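Local coordinates for nuclear import protein MOG1 (Saccharomyces cerevisiae, PDB 1JHS) that takes part in nuclear protein import and poly(A)+ mRNA export through the Ran GTPase system, interacting with the GTPase Gsp1, at residues F76-E79 against D80-L84; V168-L171 against L172-V176. The protein carries 1 engineered substitution. All coordinates share one frame; numbering follows the deposited sequence.

Contact 1. Residues F76-E79 against D80-L84; sequences FHVE and DLTEL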
loop_
_atom_site.group_PDB
_atom_site.type_symbol
_atom_site.label_atom_id
_atom_site.label_comp_id
_atom_site.label_asym_id
_atom_site.label_seq_id
_atom_site.Cartn_x
_atom_site.Cartn_y
_atom_site.Cartn_z
ATOM N N PHE A 76 2.789 3.006 13.494
ATOM C CA PHE A 76 3.707 1.958 13.896
ATOM C C PHE A 76 4.016 1.056 12.702
ATOM O O PHE A 76 5.179 0.708 12.455
ATOM C CB PHE A 76 3.073 1.117 15.016
ATOM C CG PHE A 76 3.887 -0.098 15.402
ATOM C CD1 PHE A 76 4.866 -0.017 16.379
ATOM C CD2 PHE A 76 3.696 -1.315 14.743
ATOM C CE1 PHE A 76 5.654 -1.129 16.694
ATOM C CE2 PHE A 76 4.483 -2.437 15.052
ATOM C CZ PHE A 76 5.460 -2.340 16.026
ATOM N N HIS A 77 2.966 0.668 11.962
ATOM C CA HIS A 77 3.160 -0.209 10.820
ATOM C C HIS A 77 3.855 0.479 9.676
ATOM O O HIS A 77 4.582 -0.168 8.917
ATOM C CB HIS A 77 1.830 -0.796 10.359
ATOM C CG HIS A 77 1.304 -1.845 11.286
ATOM N ND1 HIS A 77 1.949 -3.049 11.482
ATOM C CD2 HIS A 77 0.221 -1.861 12.097
ATOM C CE1 HIS A 77 1.284 -3.761 12.377
ATOM N NE2 HIS A 77 0.231 -3.063 12.768
ATOM N N VAL A 78 3.623 1.780 9.543
ATOM C CA VAL A 78 4.307 2.552 8.496
ATOM C C VAL A 78 5.813 2.570 8.814
ATOM O O VAL A 78 6.657 2.370 7.919
ATOM C CB VAL A 78 3.787 4.034 8.436
ATOM C CG1 VAL A 78 4.686 4.861 7.482
ATOM C CG2 VAL A 78 2.357 4.073 7.882
ATOM N N GLU A 79 6.141 2.825 10.085
ATOM C CA GLU A 79 7.546 2.890 10.517
ATOM C C GLU A 79 8.268 1.587 10.170
ATOM O O GLU A 79 9.391 1.609 9.645
ATOM C CB GLU A 79 7.629 3.170 12.028
ATOM C CG GLU A 79 9.055 3.283 12.597
ATOM C CD GLU A 79 9.854 4.465 12.045
ATOM O OE1 GLU A 79 9.252 5.475 11.623
ATOM O OE2 GLU A 79 11.104 4.395 12.046
ATOM N N ASP A 80 7.631 0.447 10.441
ATOM C CA ASP A 80 8.262 -0.836 10.108
ATOM C C ASP A 80 8.594 -0.951 8.625
ATOM O O ASP A 80 9.622 -1.529 8.249
ATOM C CB ASP A 80 7.372 -2.006 10.517
ATOM C CG ASP A 80 7.378 -2.240 12.012
ATOM O OD1 ASP A 80 8.164 -1.579 12.714
ATOM O OD2 ASP A 80 6.597 -3.088 12.500
ATOM N N LEU A 81 7.726 -0.424 7.770
ATOM C CA LEU A 81 7.965 -0.471 6.329
ATOM C C LEU A 81 9.051 0.512 5.872
ATOM O O LEU A 81 9.903 0.181 5.039
ATOM C CB LEU A 81 6.680 -0.140 5.561
ATOM C CG LEU A 81 5.535 -1.151 5.520
ATOM C CD1 LEU A 81 4.253 -0.420 5.083
ATOM C CD2 LEU A 81 5.859 -2.292 4.533
ATOM N N THR A 82 9.014 1.730 6.390
ATOM C CA THR A 82 9.978 2.725 5.961
ATOM C C THR A 82 11.365 2.493 6.547
ATOM O O THR A 82 12.368 2.694 5.867
ATOM C CB THR A 82 9.494 4.138 6.342
ATOM O OG1 THR A 82 9.220 4.172 7.747
ATOM C CG2 THR A 82 8.202 4.500 5.581
ATOM N N GLU A 83 11.429 2.064 7.801
ATOM C CA GLU A 83 12.734 1.849 8.430
ATOM C C GLU A 83 13.633 0.901 7.660
ATOM O O GLU A 83 14.853 1.006 7.734
ATOM C CB GLU A 83 12.584 1.338 9.866
ATOM C CG GLU A 83 12.645 2.440 10.897
ATOM C CD GLU A 83 12.797 1.930 12.322
ATOM O OE1 GLU A 83 13.679 1.058 12.539
ATOM O OE2 GLU A 83 12.058 2.408 13.233
ATOM N N LEU A 84 13.036 -0.028 6.922
ATOM C CA LEU A 84 13.828 -0.987 6.164
ATOM C C LEU A 84 14.572 -0.351 4.990
ATOM O O LEU A 84 15.554 -0.924 4.488
ATOM C CB LEU A 84 12.932 -2.106 5.634
ATOM C CG LEU A 84 12.252 -3.001 6.673
ATOM C CD1 LEU A 84 11.580 -4.145 5.937
ATOM C CD2 LEU A 84 13.266 -3.544 7.674
HETATM O O HOH W 1 7.398 0.348 14.034
HETATM O O HOH W 2 4.583 -3.821 11.253
#
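F76 and D80 meet one turn apart on helix 70-83, an amphipathic alpha-helix laid on the central antiparallel sheet of the Mog1 fold. The backbone rungs are of the usual i to i+4 kind: D80 N gives a hydrogen bond to F76 O, T82 N binds V78 O at 2.9 Å, and E83 N binds E79 O at 2.8 Å; the bond from L81 N to H77 O is weak. T82 turns its hydroxyl back along the helix, with OG1 set between N and C (chi1 55°), 3.1 Å from V78 O, with E79 O almost as near. Apolar packing is modest: V78 CG1 touches T82 CG2 at 4.0 Å, and both side chains lean on W90 of strand 87-99. The carboxylate of E79 reaches the same tryptophan, accepting a hydrogen bond from W90 NE1 at OE1, so an alanine in place of E79 would probably leave the indole N-H of W90 without this acceptor. On the solvent side, D80 OD2 approaches F76 CE2 to 3.4 Å, with ring and carboxylate planes 70° apart. Water 1 donates to both F76 O and D80 OD1. H77, whose NE2 is hydrogen-bonded to D139, is linked to D80 by water 2, which lies 2.8 Å from H77 ND1 and donates to D80 OD2 at 2.5 Å.

Contact 2. Residues V168-L171 against L172-V176; sequences VYQL and LQEMV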
loop_
_atom_site.group_PDB
_atom_site.type_symbol
_atom_site.label_atom_id
_atom_site.label_comp_id
_atom_site.label_asym_id
_atom_site.label_seq_id
_atom_site.Cartn_x
_atom_site.Cartn_y
_atom_site.Cartn_z
ATOM N N VAL A 168 -3.175 6.422 -7.017
ATOM C CA VAL A 168 -2.795 5.329 -6.128
ATOM C C VAL A 168 -3.593 5.384 -4.813
ATOM O O VAL A 168 -4.025 4.365 -4.291
ATOM C CB VAL A 168 -1.282 5.376 -5.834
ATOM C CG1 VAL A 168 -0.921 4.443 -4.651
ATOM C CG2 VAL A 168 -0.538 4.964 -7.111
ATOM N N TYR A 169 -3.818 6.586 -4.305
ATOM C CA TYR A 169 -4.566 6.706 -3.061
ATOM C C TYR A 169 -6.008 6.276 -3.273
ATOM O O TYR A 169 -6.622 5.698 -2.378
ATOM C CB TYR A 169 -4.515 8.137 -2.527
ATOM C CG TYR A 169 -5.001 8.230 -1.103
ATOM C CD1 TYR A 169 -4.326 7.574 -0.070
ATOM C CD2 TYR A 169 -6.117 9.003 -0.776
ATOM C CE1 TYR A 169 -4.749 7.707 1.265
ATOM C CE2 TYR A 169 -6.549 9.131 0.545
ATOM C CZ TYR A 169 -5.854 8.489 1.555
ATOM O OH TYR A 169 -6.264 8.654 2.859
ATOM N N GLN A 170 -6.564 6.552 -4.448
ATOM C CA GLN A 170 -7.935 6.126 -4.696
ATOM C C GLN A 170 -7.968 4.591 -4.728
ATOM O O GLN A 170 -8.848 3.961 -4.144
ATOM C CB GLN A 170 -8.458 6.673 -6.022
ATOM C CG GLN A 170 -9.907 6.294 -6.250
ATOM C CD GLN A 170 -10.473 6.904 -7.519
ATOM O OE1 GLN A 170 -9.962 7.926 -8.015
ATOM N NE2 GLN A 170 -11.535 6.294 -8.046
ATOM N N LEU A 171 -6.987 3.989 -5.393
ATOM C CA LEU A 171 -6.911 2.521 -5.446
ATOM C C LEU A 171 -6.820 1.959 -4.036
ATOM O O LEU A 171 -7.533 1.025 -3.679
ATOM C CB LEU A 171 -5.681 2.078 -6.254
ATOM C CG LEU A 171 -5.250 0.618 -6.125
ATOM C CD1 LEU A 171 -6.367 -0.316 -6.613
ATOM C CD2 LEU A 171 -3.976 0.397 -6.959
ATOM N N LEU A 172 -5.941 2.545 -3.231
ATOM C CA LEU A 172 -5.735 2.088 -1.852
ATOM C C LEU A 172 -7.054 2.099 -1.080
ATOM O O LEU A 172 -7.407 1.124 -0.400
ATOM C CB LEU A 172 -4.715 2.982 -1.150
ATOM C CG LEU A 172 -4.327 2.534 0.276
ATOM C CD1 LEU A 172 -3.443 1.265 0.219
ATOM C CD2 LEU A 172 -3.577 3.700 0.971
ATOM N N GLN A 173 -7.789 3.200 -1.179
ATOM C CA GLN A 173 -9.057 3.295 -0.480
ATOM C C GLN A 173 -10.078 2.290 -1.012
ATOM O O GLN A 173 -10.848 1.715 -0.237
ATOM C CB GLN A 173 -9.565 4.741 -0.523
ATOM C CG GLN A 173 -8.687 5.660 0.360
ATOM C CD GLN A 173 -9.354 6.956 0.793
ATOM O OE1 GLN A 173 -9.920 7.688 -0.039
ATOM N NE2 GLN A 173 -9.276 7.264 2.112
ATOM N N GLU A 174 -10.083 2.060 -2.325
ATOM C CA GLU A 174 -11.017 1.070 -2.896
ATOM C C GLU A 174 -10.673 -0.343 -2.406
ATOM O O GLU A 174 -11.570 -1.147 -2.161
ATOM C CB GLU A 174 -11.011 1.110 -4.428
ATOM C CG GLU A 174 -11.519 2.451 -5.004
ATOM C CD GLU A 174 -11.831 2.385 -6.495
ATOM O OE1 GLU A 174 -12.065 3.461 -7.096
ATOM O OE2 GLU A 174 -11.860 1.266 -7.074
ATOM N N MET A 175 -9.379 -0.649 -2.274
ATOM C CA MET A 175 -8.967 -1.956 -1.767
ATOM C C MET A 175 -9.468 -2.142 -0.340
ATOM O O MET A 175 -9.902 -3.241 0.053
ATOM C CB MET A 175 -7.441 -2.083 -1.786
ATOM C CG MET A 175 -6.858 -2.127 -3.211
ATOM S SD MET A 175 -5.106 -2.553 -3.137
ATOM C CE MET A 175 -5.189 -4.321 -2.678
ATOM N N VAL A 176 -9.425 -1.066 0.437
ATOM C CA VAL A 176 -9.887 -1.137 1.822
ATOM C C VAL A 176 -11.396 -1.305 1.887
ATOM O O VAL A 176 -11.905 -2.137 2.651
ATOM C CB VAL A 176 -9.474 0.135 2.586
ATOM C CG1 VAL A 176 -10.203 0.226 3.950
ATOM C CG2 VAL A 176 -7.958 0.124 2.778
#
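Y169 and Q173, one turn apart on helix 163-178, form the main side-chain stack. The tyrosine has CG anti to the backbone N (chi1 -167°), which swings its ring forward along the helix, while Q173 has CG anti to its carbonyl carbon and an extended chain that runs back over the ring. Q173 CG sits over one face in a CH-pi contact, 4.2 Å from the centroid of the Y169 ring. Farther out the amide continues the overlap, its plane only 28° from that of the ring, and Q173 CD comes to 3.6 Å from Y169 CE2. Y169 OH and Q173 NE2 are neighbours but not bonded to each other; both are hydrogen-bonded to T105 OG1, and Y169 OH also to D96, which ties the stack to strands 87-99 and 103-113. L172 brings CD2 obliquely to the same ring, 4.1 Å from Y169 CD1.

Q170 and E174 run side by side and point the same way, both extended beyond CG. Q170 NE2 donates to E174 OE1 at 3.0 Å, with an N-H...O angle of 158°. The oxygen lies close to the amide plane and is met nearly along its C-O axis, although the carboxylate itself is rotated well away from the amide plane. On the buried flank L171 CD1 packs on M175 CG at 3.9 Å, and M175 bends only at its last torsion.

Beneath these pairs the backbone bonds are regular, from L172 N to V168 O at 2.8 Å through M175 N to L171 O. V168, L171 and L172 rest on I144 of strand 138-147, whereas Q170 and E174 are partly exposed, the pattern of an amphipathic helix packed on an antiparallel sheet.

How the contacts relate
Contact 1 comes first along the chain, on helix 70-83, and contact 2 follows in series on helix 163-178. Their centres are about 19 Å apart, and their nearest atoms about 9 Å, so they do not touch; they lie on opposite sides of the chain's centre, with the seven-stranded antiparallel sheet between them. Strand 138-147 serves both: V141 and S143 meet the helix of contact 1, I144 and V146 that of contact 2. Strand 87-99 is likewise shared, through W90 and T87 on one hand and Q94, D96 and V98 on the other. The two helices thus cover the two faces of one sheet, building the compact alpha/beta core of this Gsp1-interacting protein.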